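Local coordinates for ScaE cell-surface anchored scaffoldin protein (Ruminococcus flavefaciens, PDB 2ZF9) that probably holds the cellulosome at the bacterial cell surface, this piece being its cohesin module, which binds dockerins, at residues V25-K39 against L170-Y184. Numbering follows the deposited sequence.
Sequences VASSPVKPTLSITKK and LMQAWTFTQGIEQGY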
loop_
_atom_site.group_PDB
_atom_site.type_symbol
_atom_site.label_atom_id
_atom_site.label_comp_id
_atom_site.label_asym_id
_atom_site.label_seq_id
_atom_site.Cartn_x
_atom_site.Cartn_y
_atom_site.Cartn_z
ATOM N N VAL A 25 -17.422 3.698 12.624
ATOM C CA VAL A 25 -16.468 2.992 11.747
ATOM C C VAL A 25 -16.375 1.521 12.105
ATOM O O VAL A 25 -16.281 0.684 11.237
ATOM C CB VAL A 25 -15.075 3.647 11.781
ATOM C CG1 VAL A 25 -14.052 2.839 10.917
ATOM C CG2 VAL A 25 -15.179 5.096 11.307
ATOM N N ALA A 26 -16.430 1.202 13.395
ATOM C CA ALA A 26 -16.258 -0.187 13.827
ATOM C C ALA A 26 -17.450 -1.079 13.424
ATOM O O ALA A 26 -17.336 -2.297 13.480
ATOM C CB ALA A 26 -16.007 -0.239 15.350
ATOM N N SER A 27 -18.576 -0.471 13.022
ATOM C CA SER A 27 -19.724 -1.205 12.483
ATOM C C SER A 27 -19.569 -1.536 10.981
ATOM O O SER A 27 -20.466 -2.137 10.382
ATOM C CB SER A 27 -21.042 -0.422 12.675
ATOM O OG SER A 27 -21.131 0.691 11.753
ATOM N N SER A 28 -18.463 -1.126 10.362
ATOM C CA SER A 28 -18.313 -1.352 8.913
ATOM C C SER A 28 -18.540 -2.810 8.551
ATOM O O SER A 28 -17.837 -3.664 9.056
ATOM C CB SER A 28 -16.934 -0.904 8.413
ATOM O OG SER A 28 -16.867 -1.101 7.004
ATOM N N PRO A 29 -19.523 -3.116 7.680
ATOM C CA PRO A 29 -19.677 -4.526 7.298
ATOM C C PRO A 29 -18.407 -5.072 6.604
ATOM O O PRO A 29 -18.024 -6.224 6.830
ATOM C CB PRO A 29 -20.874 -4.522 6.334
ATOM C CG PRO A 29 -21.568 -3.244 6.567
ATOM C CD PRO A 29 -20.562 -2.253 7.087
ATOM N N VAL A 30 -17.737 -4.240 5.799
ATOM C CA VAL A 30 -16.521 -4.689 5.096
ATOM C C VAL A 30 -15.327 -4.000 5.777
ATOM O O VAL A 30 -15.333 -2.770 5.965
ATOM C CB VAL A 30 -16.536 -4.358 3.594
ATOM C CG1 VAL A 30 -15.273 -4.916 2.900
ATOM C CG2 VAL A 30 -17.782 -4.907 2.923
ATOM N N LYS A 31 -14.367 -4.800 6.222
ATOM C CA LYS A 31 -13.209 -4.265 6.955
ATOM C C LYS A 31 -11.936 -4.736 6.257
ATOM O O LYS A 31 -11.364 -5.794 6.619
ATOM C CB LYS A 31 -13.214 -4.732 8.434
ATOM C CG LYS A 31 -14.295 -4.036 9.325
ATOM C CD LYS A 31 -14.146 -4.492 10.787
ATOM C CE LYS A 31 -15.126 -3.739 11.703
ATOM N NZ LYS A 31 -16.523 -4.219 11.434
ATOM N N PRO A 32 -11.512 -3.993 5.218
ATOM C CA PRO A 32 -10.276 -4.360 4.522
ATOM C C PRO A 32 -8.998 -4.217 5.341
ATOM O O PRO A 32 -8.905 -3.387 6.247
ATOM C CB PRO A 32 -10.239 -3.410 3.315
ATOM C CG PRO A 32 -11.691 -2.849 3.177
ATOM C CD PRO A 32 -12.170 -2.808 4.633
ATOM N N THR A 33 -8.020 -5.065 5.060
ATOM C CA THR A 33 -6.691 -4.841 5.575
ATOM C C THR A 33 -5.798 -4.655 4.383
ATOM O O THR A 33 -5.745 -5.538 3.524
ATOM C CB THR A 33 -6.163 -6.043 6.393
ATOM O OG1 THR A 33 -7.056 -6.285 7.490
ATOM C CG2 THR A 33 -4.781 -5.749 6.944
ATOM N N LEU A 34 -5.069 -3.537 4.355
ATOM C CA LEU A 34 -4.024 -3.359 3.359
ATOM C C LEU A 34 -2.722 -3.592 4.070
ATOM O O LEU A 34 -2.500 -3.025 5.156
ATOM C CB LEU A 34 -4.037 -1.936 2.805
ATOM C CG LEU A 34 -5.308 -1.495 2.100
ATOM C CD1 LEU A 34 -5.076 -0.098 1.506
ATOM C CD2 LEU A 34 -5.669 -2.512 1.032
ATOM N N SER A 35 -1.857 -4.418 3.482
ATOM C CA SER A 35 -0.584 -4.713 4.141
ATOM C C SER A 35 0.571 -4.641 3.155
ATOM O O SER A 35 0.417 -4.970 1.962
ATOM C CB SER A 35 -0.631 -6.085 4.851
ATOM O OG SER A 35 -0.911 -7.110 3.937
ATOM N N ILE A 36 1.721 -4.193 3.651
ATOM C CA ILE A 36 2.954 -4.154 2.840
ATOM C C ILE A 36 3.923 -5.160 3.431
ATOM O O ILE A 36 3.972 -5.346 4.657
ATOM C CB ILE A 36 3.552 -2.758 2.820
ATOM C CG1 ILE A 36 2.603 -1.804 2.052
ATOM C CG2 ILE A 36 5.013 -2.758 2.253
ATOM C CD1 ILE A 36 3.030 -0.326 2.146
ATOM N N THR A 37 4.673 -5.803 2.537
ATOM C CA THR A 37 5.697 -6.791 2.877
ATOM C C THR A 37 6.563 -6.354 4.062
ATOM O O THR A 37 7.039 -5.226 4.117
ATOM C CB THR A 37 6.619 -7.055 1.641
ATOM O OG1 THR A 37 5.807 -7.316 0.474
ATOM C CG2 THR A 37 7.552 -8.248 1.907
ATOM N N LYS A 38 6.777 -7.284 4.987
ATOM C CA LYS A 38 7.765 -7.108 6.064
ATOM C C LYS A 38 8.934 -7.999 5.741
ATOM O O LYS A 38 8.873 -9.216 5.953
ATOM C CB LYS A 38 7.146 -7.478 7.416
ATOM C CG LYS A 38 6.079 -6.498 7.837
ATOM C CD LYS A 38 5.310 -7.023 9.023
ATOM C CE LYS A 38 4.265 -6.018 9.453
ATOM N NZ LYS A 38 3.616 -6.396 10.746
ATOM N N LYS A 39 9.984 -7.395 5.181
ATOM C CA LYS A 39 11.073 -8.165 4.619
ATOM C C LYS A 39 12.294 -8.089 5.526
ATOM O O LYS A 39 12.723 -6.990 5.894
ATOM C CB LYS A 39 11.424 -7.641 3.216
ATOM C CG LYS A 39 12.515 -8.423 2.487
ATOM C CD LYS A 39 12.036 -9.831 2.083
ATOM C CE LYS A 39 11.496 -9.881 0.677
ATOM N NZ LYS A 39 11.963 -11.160 0.053
ATOM N N LEU A 170 -17.915 3.484 4.689
ATOM C CA LEU A 170 -17.531 2.828 5.929
ATOM C C LEU A 170 -16.280 1.984 5.726
ATOM O O LEU A 170 -15.411 1.959 6.586
ATOM C CB LEU A 170 -18.659 1.898 6.432
ATOM C CG LEU A 170 -19.795 2.588 7.202
ATOM C CD1 LEU A 170 -20.987 1.622 7.414
ATOM C CD2 LEU A 170 -19.325 3.148 8.560
HETATM N N MSE A 171 -16.230 1.223 4.623
HETATM C CA MSE A 171 -15.069 0.376 4.377
HETATM C C MSE A 171 -13.841 1.272 4.138
HETATM O O MSE A 171 -12.740 0.918 4.530
HETATM C CB MSE A 171 -15.329 -0.581 3.195
HETATM C CG MSE A 171 -15.180 0.041 1.843
HETATM SE SE MSE A 171 -15.235 -1.309 0.354
HETATM C CE MSE A 171 -14.489 -2.656 0.978
ATOM N N GLN A 172 -14.028 2.422 3.483
ATOM C CA GLN A 172 -12.891 3.348 3.300
ATOM C C GLN A 172 -12.404 3.908 4.647
ATOM O O GLN A 172 -11.203 3.981 4.900
ATOM C CB GLN A 172 -13.293 4.528 2.417
ATOM C CG GLN A 172 -12.133 5.447 2.046
ATOM C CD GLN A 172 -12.516 6.326 0.880
ATOM O OE1 GLN A 172 -12.533 5.879 -0.258
ATOM N NE2 GLN A 172 -12.875 7.563 1.172
ATOM N N ALA A 173 -13.341 4.363 5.479
ATOM C CA ALA A 173 -12.997 4.879 6.792
ATOM C C ALA A 173 -12.287 3.788 7.594
ATOM O O ALA A 173 -11.274 4.065 8.239
ATOM C CB ALA A 173 -14.259 5.366 7.528
ATOM N N TRP A 174 -12.803 2.551 7.548
ATOM C CA TRP A 174 -12.120 1.459 8.244
ATOM C C TRP A 174 -10.692 1.327 7.702
ATOM O O TRP A 174 -9.741 1.201 8.468
ATOM C CB TRP A 174 -12.859 0.089 8.125
ATOM C CG TRP A 174 -12.015 -0.982 8.773
ATOM C CD1 TRP A 174 -11.032 -1.727 8.186
ATOM C CD2 TRP A 174 -12.008 -1.325 10.169
ATOM N NE1 TRP A 174 -10.435 -2.546 9.137
ATOM C CE2 TRP A 174 -11.012 -2.307 10.359
ATOM C CE3 TRP A 174 -12.763 -0.893 11.275
ATOM C CZ2 TRP A 174 -10.734 -2.865 11.617
ATOM C CZ3 TRP A 174 -12.501 -1.454 12.542
ATOM C CH2 TRP A 174 -11.512 -2.447 12.693
ATOM N N THR A 175 -10.552 1.308 6.387
ATOM C CA THR A 175 -9.255 1.010 5.787
ATOM C C THR A 175 -8.165 1.980 6.284
ATOM O O THR A 175 -7.097 1.565 6.707
ATOM C CB THR A 175 -9.360 1.141 4.278
ATOM O OG1 THR A 175 -10.176 0.089 3.799
ATOM C CG2 THR A 175 -7.978 1.011 3.591
ATOM N N PHE A 176 -8.448 3.274 6.235
ATOM C CA PHE A 176 -7.420 4.256 6.513
ATOM C C PHE A 176 -7.274 4.551 8.002
ATOM O O PHE A 176 -6.254 5.120 8.420
ATOM C CB PHE A 176 -7.724 5.538 5.744
ATOM C CG PHE A 176 -7.480 5.407 4.241
ATOM C CD1 PHE A 176 -6.210 5.166 3.760
ATOM C CD2 PHE A 176 -8.522 5.561 3.335
ATOM C CE1 PHE A 176 -5.950 5.057 2.359
ATOM C CE2 PHE A 176 -8.286 5.465 1.920
ATOM C CZ PHE A 176 -6.994 5.210 1.451
ATOM N N THR A 177 -8.277 4.208 8.810
ATOM C CA THR A 177 -8.127 4.459 10.268
ATOM C C THR A 177 -7.658 3.248 11.074
ATOM O O THR A 177 -7.033 3.394 12.155
ATOM C CB THR A 177 -9.425 4.953 10.950
ATOM O OG1 THR A 177 -10.446 3.947 10.820
ATOM C CG2 THR A 177 -9.895 6.302 10.386
ATOM N N GLN A 178 -7.980 2.059 10.586
ATOM C CA GLN A 178 -7.692 0.827 11.325
ATOM C C GLN A 178 -7.111 -0.323 10.487
ATOM O O GLN A 178 -6.602 -1.313 11.039
ATOM C CB GLN A 178 -8.975 0.316 12.025
ATOM C CG GLN A 178 -9.607 1.298 13.055
ATOM C CD GLN A 178 -8.679 1.656 14.210
ATOM O OE1 GLN A 178 -7.732 0.938 14.509
ATOM N NE2 GLN A 178 -8.973 2.784 14.879
ATOM N N GLY A 179 -7.186 -0.222 9.164
ATOM C CA GLY A 179 -6.905 -1.413 8.364
ATOM C C GLY A 179 -5.554 -1.387 7.683
ATOM O O GLY A 179 -5.356 -2.094 6.689
ATOM N N ILE A 180 -4.607 -0.596 8.200
ATOM C CA ILE A 180 -3.293 -0.552 7.539
ATOM C C ILE A 180 -2.272 -1.326 8.342
ATOM O O ILE A 180 -2.102 -1.058 9.527
ATOM C CB ILE A 180 -2.778 0.897 7.307
ATOM C CG1 ILE A 180 -3.791 1.739 6.501
ATOM C CG2 ILE A 180 -1.408 0.833 6.626
ATOM C CD1 ILE A 180 -4.183 1.129 5.110
ATOM N N GLU A 181 -1.616 -2.295 7.697
ATOM C CA GLU A 181 -0.469 -2.979 8.264
ATOM C C GLU A 181 0.796 -2.526 7.506
ATOM O O GLU A 181 1.035 -2.929 6.371
ATOM C CB GLU A 181 -0.695 -4.482 8.203
ATOM C CG GLU A 181 0.361 -5.349 8.913
ATOM C CD GLU A 181 0.241 -6.850 8.532
ATOM O OE1 GLU A 181 -0.909 -7.310 8.260
ATOM O OE2 GLU A 181 1.289 -7.560 8.495
ATOM N N GLN A 182 1.581 -1.643 8.121
ATOM C CA GLN A 182 2.729 -1.060 7.437
ATOM C C GLN A 182 3.837 -2.122 7.282
ATOM O O GLN A 182 3.873 -3.130 8.023
ATOM C CB GLN A 182 3.273 0.166 8.216
ATOM C CG GLN A 182 2.268 1.306 8.490
ATOM C CD GLN A 182 1.763 2.007 7.220
ATOM O OE1 GLN A 182 1.751 1.421 6.140
ATOM N NE2 GLN A 182 1.345 3.269 7.348
ATOM N N GLY A 183 4.729 -1.897 6.322
ATOM C CA GLY A 183 5.817 -2.824 6.098
ATOM C C GLY A 183 7.178 -2.180 6.220
ATOM O O GLY A 183 7.321 -1.032 6.700
ATOM N N TYR A 184 8.198 -2.929 5.812
ATOM C CA TYR A 184 9.574 -2.465 5.913
ATOM C C TYR A 184 10.522 -3.420 5.223
ATOM O O TYR A 184 10.156 -4.567 4.892
ATOM C CB TYR A 184 10.008 -2.325 7.392
ATOM C CG TYR A 184 9.730 -3.532 8.240
ATOM C CD1 TYR A 184 8.693 -3.519 9.185
ATOM C CD2 TYR A 184 10.480 -4.707 8.092
ATOM C CE1 TYR A 184 8.427 -4.644 9.973
ATOM C CE2 TYR A 184 10.211 -5.855 8.878
ATOM C CZ TYR A 184 9.204 -5.797 9.816
ATOM O OH TYR A 184 8.935 -6.913 10.570
HETATM O O HOH W 1 -8.484 -4.592 9.199
HETATM O O HOH W 2 2.664 -5.851 6.720
HETATM O O HOH W 3 2.676 -8.209 5.763
HETATM O O HOH W 4 3.477 -3.258 10.852
#
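L34 and S35 pair in parallel with I180 and E181, and beyond a break in both strands K38 pairs with Y184. The first bonds are L34 N to G179 O at 2.8 Å and E181 N to L34 O, the latter straight (180°); I36 N to E181 O follows, then Y184 N to T37 O and K39 N to Y184 O. A CB on G179 would run into P32 O, and one on G183 into I36 O and T37 O.

Ahead of the strands, the chain from V25 to P32 runs along one side of helix 166-178. W174, its CG anti to the backbone N (chi1 175°), lays its indole against K31, whose aliphatic chain crosses one face: K31 CD stands 3.6 Å from the centroid of the six-membered ring of W174, almost on its normal, a CH-pi contact. This parallel pairing of strands 33-41 and 180-187 belongs to the beta-sandwich of the cohesin fold, with strand 50-58 flanking 33-41 and strand 142-149 flanking 180-187. K31 then bends at chi4 (71°), bringing NZ to A26 O and S28 O, while Q178 CB backs the other indole face. At the ring edge, water 1 accepts from W174 NE1 (2.8 Å) and donates to T33 OG1. With an alanine here instead of W174, the K31 chain is likely to lose its flat support and water 1 its indole donor.

Where the helix gives way to the strand, T175 CG2 packs 3.7 Å from L34 CD1, and I180 CD1 meets L34 CB at 3.8 Å. On the sheet's other side, K38 reaches back extended: its CB and CG cover one face of the Y184 ring, and NZ makes a salt bridge to E181 OE2 whose hydrogen bond is weak (3.4 Å).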